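Local coordinates for 3-hydroxy-3-methylglutaryl-CoA lyase (Acinetobacter baumannii, PDB 6NDS), which belongs to the HMGL-like family of TIM-barrel enzymes and holds a zinc ion and coenzyme A, at residues G26-P31 and G247-P252; P31-T36 and I65-D70. All blocks are in the same frame, centred on the assembly; numbering follows the deposited sequence.

Contact 1: G26-P31 and G247-P252; sequences GLQIEP and GCPFAP. With COA (coenzyme A), chain B.
Gly247 O receives the side-chain amide of Gln28: NE2 stands 2.9 Å from that oxygen, and the N-H points almost straight at it (173°). The oxygen lies in the Gln28 amide plane, whereas NE2 sits 45° above the carbonyl plane of Gly247. Gln28 CG is tucked between the backbone N and the carbonyl carbon (chi1 66°), and the chain runs extended from there. The same NE2 also bonds a citric acid molecule, probably from the crystallisation liquor, and OE1 bonds Arg24, so the rotation of the amide is fixed from both ends. Ile29 closes on the same oxygen with its branch point, CB lying 3.3 Å from Gly247 O. Gly247 N in turn is bonded to the zinc ligand Asp25. At Cys248, CA packs 3.5 Å from Gln28 NE2, and SG reaches coenzyme A, 3.7 Å from C3P. Gln28 OE1 approaches that carbon too, at 3.8 Å from C3P. SG also accepts a bond from Phe250 N, inside the type I turn Cys248-Ala251. Pro249 lays its ring obliquely across Ile29, CG 4.1 Å from Ile29 CG1. Phe250 turns its ring edge to N4P of coenzyme A. The end of helix 22-28, after strand 17-20, thus meets the loop after strand 237-240 at the C-terminal rim of a TIM barrel, where coenzyme A is bound near zinc.

Contact 2: P31-T36 and I65-D70; sequences PTWVPT and IPNLRD. With COA (coenzyme A), chain B.
Asp70 OD2 is gripped by Thr36 and Lys39. Thr36 OG1 donates a 2.8 Å hydrogen bond to the anti lone pair of Asp70 OD2, and Lys39 NZ adds a salt bridge to the same oxygen, an ammonium that would be expected to stabilise the carboxylate. The Thr36 and Asp70 side chains run past one another in reverse senses. Although Asp70 sits at the N-cap of helix 71-77, its carboxylate makes no capping bond there.

Trp33 meets Asp70 tip to tip: its CH2 comes within 3.6 Å of Asp70 OD2, with ring and carboxylate planes 43° apart. Trp33 CG is anti to the backbone N (chi1 171°), and the rim of the six-membered ring meets several oxygens. CZ3 is 3.3 Å from Asn67 O and 3.4 Å from Pro66 O, the latter at the ring edge near its plane. Asn67 OD1 also lies in the ring plane, 4.0 Å from CE3, while the amide nitrogen of Asn67 has its main partner in Glu30. Lys39 completes the surroundings of the indole with a cation-pi contact. A water links the backbones, accepting from Val34 N and donating to Asn67 O, each at 3.0 Å. Beyond this partly solvent-exposed layer, Ile65 faces the ligand, its CG1 3.6 Å from coenzyme A C5P. The contact joins the loop between helices 22-28 and 36-46 to the loop between strand 53-58 and helix 71-77; with strand 17-20 preceding helix 22-28, these are connections of the first two beta-alpha units of a TIM barrel.

In the fold
The centres of the two contacts lie about 11 Å apart, on the same side of the chain's centre, and Pro31 belongs to both. Along the chain the order is 26-31, 31-36, 65-70 and 247-252, so contact 2, closed over 28 residues, falls within the 215-residue span that separates the segments of contact 1. Asn67 ND2 joins them through a probable hydrogen bond to Glu30 O, and Leu68 CD1 packs on Gln28 CB. Contact 1 is the buried one, near zinc; contact 2 is farther out, at the surface. Both touch coenzyme A, so connections after strands 17-20, 53-58 and 237-240, the first, second and last along the chain, meet near the ligand.

Contact 1: G26-P31 and G247-P252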
loop_
_atom_site.group_PDB
_atom_site.type_symbol
_atom_site.label_atom_id
_atom_site.label_comp_id
_atom_site.label_asym_id
_atom_site.label_seq_id
_atom_site.Cartn_x
_atom_site.Cartn_y
_atom_site.Cartn_z
ATOM N N GLY A 26 1.471 9.802 -15.460
ATOM C CA GLY A 26 0.479 10.470 -14.640
ATOM C C GLY A 26 -0.550 11.218 -15.463
ATOM O O GLY A 26 -1.751 11.122 -15.213
ATOM N N LEU A 27 -0.096 11.964 -16.465
ATOM C CA LEU A 27 -1.002 12.845 -17.183
ATOM C C LEU A 27 -1.709 12.174 -18.351
ATOM O O LEU A 27 -2.754 12.672 -18.787
ATOM C CB LEU A 27 -0.242 14.070 -17.690
ATOM C CG LEU A 27 0.365 14.937 -16.583
ATOM C CD1 LEU A 27 0.909 16.199 -17.205
ATOM C CD2 LEU A 27 -0.666 15.272 -15.521
ATOM N N GLN A 28 -1.195 11.050 -18.854
ATOM C CA GLN A 28 -1.792 10.497 -20.071
ATOM C C GLN A 28 -3.238 10.063 -19.855
ATOM O O GLN A 28 -4.042 10.113 -20.793
ATOM C CB GLN A 28 -0.950 9.333 -20.588
ATOM C CG GLN A 28 -0.937 8.151 -19.677
ATOM C CD GLN A 28 0.005 7.052 -20.135
ATOM O OE1 GLN A 28 0.872 7.263 -20.994
ATOM N NE2 GLN A 28 -0.158 5.868 -19.555
ATOM N N ILE A 29 -3.593 9.672 -18.629
ATOM C CA ILE A 29 -4.920 9.157 -18.305
ATOM C C ILE A 29 -5.762 10.143 -17.498
ATOM O O ILE A 29 -6.952 9.868 -17.259
ATOM C CB ILE A 29 -4.811 7.811 -17.555
ATOM C CG1 ILE A 29 -6.125 7.040 -17.600
ATOM C CG2 ILE A 29 -4.339 8.046 -16.121
ATOM C CD1 ILE A 29 -6.035 5.634 -17.031
ATOM N N GLU A 30 -5.193 11.269 -17.072
ATOM C CA GLU A 30 -5.962 12.277 -16.354
ATOM C C GLU A 30 -7.148 12.731 -17.193
ATOM O O GLU A 30 -6.999 12.970 -18.396
ATOM C CB GLU A 30 -5.097 13.494 -16.026
ATOM C CG GLU A 30 -4.409 13.440 -14.698
ATOM C CD GLU A 30 -5.382 13.303 -13.552
ATOM O OE1 GLU A 30 -5.231 12.345 -12.769
ATOM O OE2 GLU A 30 -6.307 14.136 -13.445
ATOM N N PRO A 31 -8.329 12.884 -16.594
ATOM C CA PRO A 31 -9.501 13.286 -17.384
ATOM C C PRO A 31 -9.356 14.655 -18.025
ATOM O O PRO A 31 -9.832 14.866 -19.147
ATOM C CB PRO A 31 -10.642 13.271 -16.353
ATOM C CG PRO A 31 -10.150 12.417 -15.246
ATOM C CD PRO A 31 -8.673 12.596 -15.191
ATOM N N GLY A 247 -1.711 5.552 -14.940
ATOM C CA GLY A 247 -2.525 4.498 -15.527
ATOM C C GLY A 247 -2.498 4.630 -17.039
ATOM O O GLY A 247 -2.288 5.714 -17.587
ATOM N N CYS A 248 -2.701 3.484 -17.738
ATOM C CA CYS A 248 -2.765 3.493 -19.200
ATOM C C CYS A 248 -4.213 3.434 -19.653
ATOM O O CYS A 248 -4.973 2.580 -19.171
ATOM C CB CYS A 248 -1.990 2.312 -19.788
ATOM S SG CYS A 248 -2.178 2.086 -21.598
ATOM N N PRO A 249 -4.633 4.315 -20.567
ATOM C CA PRO A 249 -6.044 4.322 -20.989
ATOM C C PRO A 249 -6.456 3.090 -21.773
ATOM O O PRO A 249 -7.660 2.831 -21.887
ATOM C CB PRO A 249 -6.149 5.588 -21.855
ATOM C CG PRO A 249 -4.933 6.410 -21.504
ATOM C CD PRO A 249 -3.867 5.414 -21.177
ATOM N N PHE A 250 -5.509 2.327 -22.313
ATOM C CA PHE A 250 -5.821 1.154 -23.119
ATOM C C PHE A 250 -5.593 -0.156 -22.373
ATOM O O PHE A 250 -5.802 -1.229 -22.948
ATOM C CB PHE A 250 -5.010 1.191 -24.421
ATOM C CG PHE A 250 -5.272 2.421 -25.246
ATOM C CD1 PHE A 250 -6.469 2.564 -25.932
ATOM C CD2 PHE A 250 -4.341 3.447 -25.313
ATOM C CE1 PHE A 250 -6.728 3.700 -26.682
ATOM C CE2 PHE A 250 -4.598 4.588 -26.067
ATOM C CZ PHE A 250 -5.790 4.713 -26.747
ATOM N N ALA A 251 -5.182 -0.091 -21.104
ATOM C CA ALA A 251 -5.186 -1.253 -20.230
ATOM C C ALA A 251 -6.380 -1.132 -19.292
ATOM O O ALA A 251 -6.347 -0.299 -18.373
ATOM C CB ALA A 251 -3.880 -1.341 -19.441
ATOM N N PRO A 252 -7.444 -1.918 -19.478
ATOM C CA PRO A 252 -8.697 -1.654 -18.757
ATOM C C PRO A 252 -8.515 -1.750 -17.250
ATOM O O PRO A 252 -7.861 -2.663 -16.740
ATOM C CB PRO A 252 -9.644 -2.746 -19.274
ATOM C CG PRO A 252 -9.009 -3.263 -20.524
ATOM C CD PRO A 252 -7.534 -3.124 -20.313
HETATM N N1A COA B . 3.447 10.155 -33.136
HETATM C C2A COA B . 2.558 10.886 -33.823
HETATM N N3A COA B . 1.873 10.570 -34.921
HETATM C C4A COA B . 2.170 9.323 -35.319
HETATM C C5A COA B . 3.049 8.447 -34.719
HETATM C C6A COA B . 3.718 8.896 -33.565
HETATM N N6A COA B . 4.599 8.160 -32.893
HETATM N N7A COA B . 3.093 7.251 -35.424
HETATM C C8A COA B . 2.253 7.421 -36.419
HETATM N N9A COA B . 1.661 8.661 -36.407
HETATM C C1B COA B . 0.702 9.207 -37.370
HETATM C C2B COA B . 1.192 9.206 -38.817
HETATM O O2B COA B . 2.072 10.258 -39.146
HETATM C C3B COA B . -0.148 9.250 -39.546
HETATM O O3B COA B . -0.753 10.532 -39.401
HETATM P P3B COA B . -1.885 10.755 -40.536
HETATM O O7A COA B . -3.173 10.117 -40.046
HETATM O O8A COA B . -1.355 10.078 -41.786
HETATM O O9A COA B . -2.017 12.255 -40.714
HETATM C C4B COA B . -0.875 8.180 -38.750
HETATM O O4B COA B . -0.474 8.427 -37.374
HETATM C C5B COA B . -0.414 6.799 -39.134
HETATM O O5B COA B . -1.155 5.824 -38.385
HETATM P P1A COA B . -0.512 4.366 -38.271
HETATM O O1A COA B . 0.949 4.422 -38.571
HETATM O O2A COA B . -1.379 3.375 -38.977
HETATM O O3A COA B . -0.667 4.177 -36.690
HETATM P P2A COA B . -1.944 3.922 -35.766
HETATM O O4A COA B . -2.377 2.504 -35.939
HETATM O O5A COA B . -2.947 5.012 -35.955
HETATM O O6A COA B . -1.273 4.130 -34.323
HETATM C CBP COA B . 0.570 4.069 -32.805
HETATM C CCP COA B . -0.114 3.340 -33.957
HETATM C CDP COA B . 1.700 3.208 -32.231
HETATM C CEP COA B . 1.159 5.385 -33.326
HETATM C CAP COA B . -0.493 4.345 -31.739
HETATM O OAP COA B . -1.170 3.133 -31.438
HETATM C C9P COA B . 0.076 4.920 -30.452
HETATM O O9P COA B . 0.495 6.072 -30.415
HETATM N N8P COA B . 0.076 4.119 -29.398
HETATM C C7P COA B . 0.697 4.475 -28.128
HETATM C C6P COA B . -0.337 4.686 -27.052
HETATM C C5P COA B . 0.299 4.899 -25.695
HETATM O O5P COA B . 1.201 5.722 -25.545
HETATM N N4P COA B . -0.179 4.159 -24.688
HETATM C C3P COA B . 0.185 4.348 -23.290
HETATM C C2P COA B . 1.667 4.189 -23.055
HETATM S S1P COA B . 2.292 2.617 -23.700
#

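Contact 2: P31-T36 and I65-D70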
loop_
_atom_site.group_PDB
_atom_site.type_symbol
_atom_site.label_atom_id
_atom_site.label_comp_id
_atom_site.label_asym_id
_atom_site.label_seq_id
_atom_site.Cartn_x
_atom_site.Cartn_y
_atom_site.Cartn_z
ATOM N N PRO A 31 -8.329 12.884 -16.594
ATOM C CA PRO A 31 -9.501 13.286 -17.384
ATOM C C PRO A 31 -9.356 14.655 -18.025
ATOM O O PRO A 31 -9.832 14.866 -19.147
ATOM C CB PRO A 31 -10.642 13.271 -16.353
ATOM C CG PRO A 31 -10.150 12.417 -15.246
ATOM C CD PRO A 31 -8.673 12.596 -15.191
ATOM N N THR A 32 -8.729 15.593 -17.337
ATOM C CA THR A 32 -8.672 16.966 -17.808
ATOM C C THR A 32 -7.309 17.287 -18.396
ATOM O O THR A 32 -6.273 16.797 -17.942
ATOM C CB THR A 32 -8.978 17.959 -16.686
ATOM O OG1 THR A 32 -8.087 17.723 -15.584
ATOM C CG2 THR A 32 -10.427 17.820 -16.238
ATOM N N TRP A 33 -7.341 18.129 -19.417
ATOM C CA TRP A 33 -6.137 18.624 -20.055
ATOM C C TRP A 33 -5.342 19.491 -19.087
ATOM O O TRP A 33 -5.907 20.344 -18.391
ATOM C CB TRP A 33 -6.558 19.425 -21.285
ATOM C CG TRP A 33 -5.491 20.198 -21.966
ATOM C CD1 TRP A 33 -5.302 21.555 -21.927
ATOM C CD2 TRP A 33 -4.482 19.673 -22.818
ATOM N NE1 TRP A 33 -4.224 21.901 -22.703
ATOM C CE2 TRP A 33 -3.699 20.761 -23.259
ATOM C CE3 TRP A 33 -4.153 18.382 -23.249
ATOM C CZ2 TRP A 33 -2.611 20.598 -24.109
ATOM C CZ3 TRP A 33 -3.073 18.224 -24.104
ATOM C CH2 TRP A 33 -2.315 19.328 -24.525
ATOM N N VAL A 34 -4.030 19.272 -19.031
ATOM C CA VAL A 34 -3.108 20.141 -18.312
ATOM C C VAL A 34 -2.440 21.057 -19.333
ATOM O O VAL A 34 -1.753 20.546 -20.239
ATOM C CB VAL A 34 -2.057 19.352 -17.525
ATOM C CG1 VAL A 34 -1.058 20.308 -16.868
ATOM C CG2 VAL A 34 -2.733 18.456 -16.476
ATOM N N PRO A 35 -2.629 22.368 -19.257
ATOM C CA PRO A 35 -2.066 23.260 -20.273
ATOM C C PRO A 35 -0.565 23.087 -20.410
ATOM O O PRO A 35 0.145 22.765 -19.451
ATOM C CB PRO A 35 -2.404 24.656 -19.753
ATOM C CG PRO A 35 -3.568 24.465 -18.845
ATOM C CD PRO A 35 -3.440 23.089 -18.262
ATOM N N THR A 36 -0.087 23.379 -21.613
ATOM C CA THR A 36 1.323 23.181 -21.938
ATOM C C THR A 36 2.255 23.901 -20.962
ATOM O O THR A 36 3.239 23.314 -20.493
ATOM C CB THR A 36 1.555 23.634 -23.374
ATOM O OG1 THR A 36 0.676 22.882 -24.224
ATOM C CG2 THR A 36 3.001 23.388 -23.773
ATOM N N ILE A 65 -3.421 9.273 -27.505
ATOM C CA ILE A 65 -3.189 9.894 -26.202
ATOM C C ILE A 65 -3.252 11.405 -26.380
ATOM O O ILE A 65 -2.208 12.066 -26.425
ATOM C CB ILE A 65 -1.843 9.454 -25.601
ATOM C CG1 ILE A 65 -1.729 7.924 -25.574
ATOM C CG2 ILE A 65 -1.636 10.024 -24.180
ATOM C CD1 ILE A 65 -2.547 7.252 -24.472
ATOM N N PRO A 66 -4.447 11.986 -26.488
ATOM C CA PRO A 66 -4.531 13.438 -26.721
ATOM C C PRO A 66 -3.932 14.269 -25.606
ATOM O O PRO A 66 -3.465 15.380 -25.869
ATOM C CB PRO A 66 -6.040 13.690 -26.869
ATOM C CG PRO A 66 -6.715 12.468 -26.373
ATOM C CD PRO A 66 -5.759 11.328 -26.570
ATOM N N ASN A 67 -3.901 13.757 -24.370
ATOM C CA ASN A 67 -3.366 14.540 -23.258
ATOM C C ASN A 67 -1.876 14.838 -23.380
ATOM O O ASN A 67 -1.391 15.762 -22.720
ATOM C CB ASN A 67 -3.595 13.815 -21.935
ATOM C CG ASN A 67 -4.948 14.073 -21.349
ATOM O OD1 ASN A 67 -5.635 15.037 -21.715
ATOM N ND2 ASN A 67 -5.339 13.223 -20.402
ATOM N N LEU A 68 -1.130 14.068 -24.177
ATOM C CA LEU A 68 0.307 14.249 -24.309
ATOM C C LEU A 68 0.707 14.756 -25.695
ATOM O O LEU A 68 1.882 14.670 -26.067
ATOM C CB LEU A 68 1.025 12.937 -23.984
ATOM C CG LEU A 68 0.841 12.429 -22.545
ATOM C CD1 LEU A 68 1.654 11.143 -22.368
ATOM C CD2 LEU A 68 1.279 13.489 -21.552
ATOM N N ARG A 69 -0.245 15.308 -26.460
ATOM C CA ARG A 69 0.038 15.694 -27.842
ATOM C C ARG A 69 0.927 16.922 -27.955
ATOM O O ARG A 69 1.338 17.260 -29.074
ATOM C CB ARG A 69 -1.262 15.947 -28.614
ATOM C CG ARG A 69 -2.004 17.208 -28.185
ATOM C CD ARG A 69 -3.402 17.250 -28.813
ATOM N NE ARG A 69 -3.360 17.188 -30.275
ATOM C CZ ARG A 69 -4.420 16.988 -31.056
ATOM N NH1 ARG A 69 -5.627 16.808 -30.525
ATOM N NH2 ARG A 69 -4.273 16.961 -32.375
ATOM N N ASP A 70 1.225 17.598 -26.844
ATOM C CA ASP A 70 2.115 18.752 -26.845
ATOM C C ASP A 70 3.540 18.385 -26.447
ATOM O O ASP A 70 4.285 19.247 -25.975
ATOM C CB ASP A 70 1.571 19.837 -25.911
ATOM C CG ASP A 70 1.351 19.337 -24.491
ATOM O OD1 ASP A 70 1.491 18.118 -24.236
ATOM O OD2 ASP A 70 1.037 20.168 -23.610
HETATM N N1A COA B . 3.447 10.155 -33.136
HETATM C C2A COA B . 2.558 10.886 -33.823
HETATM N N3A COA B . 1.873 10.570 -34.921
HETATM C C4A COA B . 2.170 9.323 -35.319
HETATM C C5A COA B . 3.049 8.447 -34.719
HETATM C C6A COA B . 3.718 8.896 -33.565
HETATM N N6A COA B . 4.599 8.160 -32.893
HETATM N N7A COA B . 3.093 7.251 -35.424
HETATM C C8A COA B . 2.253 7.421 -36.419
HETATM N N9A COA B . 1.661 8.661 -36.407
HETATM C C1B COA B . 0.702 9.207 -37.370
HETATM C C2B COA B . 1.192 9.206 -38.817
HETATM O O2B COA B . 2.072 10.258 -39.146
HETATM C C3B COA B . -0.148 9.250 -39.546
HETATM O O3B COA B . -0.753 10.532 -39.401
HETATM P P3B COA B . -1.885 10.755 -40.536
HETATM O O7A COA B . -3.173 10.117 -40.046
HETATM O O8A COA B . -1.355 10.078 -41.786
HETATM O O9A COA B . -2.017 12.255 -40.714
HETATM C C4B COA B . -0.875 8.180 -38.750
HETATM O O4B COA B . -0.474 8.427 -37.374
HETATM C C5B COA B . -0.414 6.799 -39.134
HETATM O O5B COA B . -1.155 5.824 -38.385
HETATM P P1A COA B . -0.512 4.366 -38.271
HETATM O O1A COA B . 0.949 4.422 -38.571
HETATM O O2A COA B . -1.379 3.375 -38.977
HETATM O O3A COA B . -0.667 4.177 -36.690
HETATM P P2A COA B . -1.944 3.922 -35.766
HETATM O O4A COA B . -2.377 2.504 -35.939
HETATM O O5A COA B . -2.947 5.012 -35.955
HETATM O O6A COA B . -1.273 4.130 -34.323
HETATM C CBP COA B . 0.570 4.069 -32.805
HETATM C CCP COA B . -0.114 3.340 -33.957
HETATM C CDP COA B . 1.700 3.208 -32.231
HETATM C CEP COA B . 1.159 5.385 -33.326
HETATM C CAP COA B . -0.493 4.345 -31.739
HETATM O OAP COA B . -1.170 3.133 -31.438
HETATM C C9P COA B . 0.076 4.920 -30.452
HETATM O O9P COA B . 0.495 6.072 -30.415
HETATM N N8P COA B . 0.076 4.119 -29.398
HETATM C C7P COA B . 0.697 4.475 -28.128
HETATM C C6P COA B . -0.337 4.686 -27.052
HETATM C C5P COA B . 0.299 4.899 -25.695
HETATM O O5P COA B . 1.201 5.722 -25.545
HETATM N N4P COA B . -0.179 4.159 -24.688
HETATM C C3P COA B . 0.185 4.348 -23.290
HETATM C C2P COA B . 1.667 4.189 -23.055
HETATM S S1P COA B . 2.292 2.617 -23.700
HETATM O O HOH W 1 -2.726 16.971 -20.350
#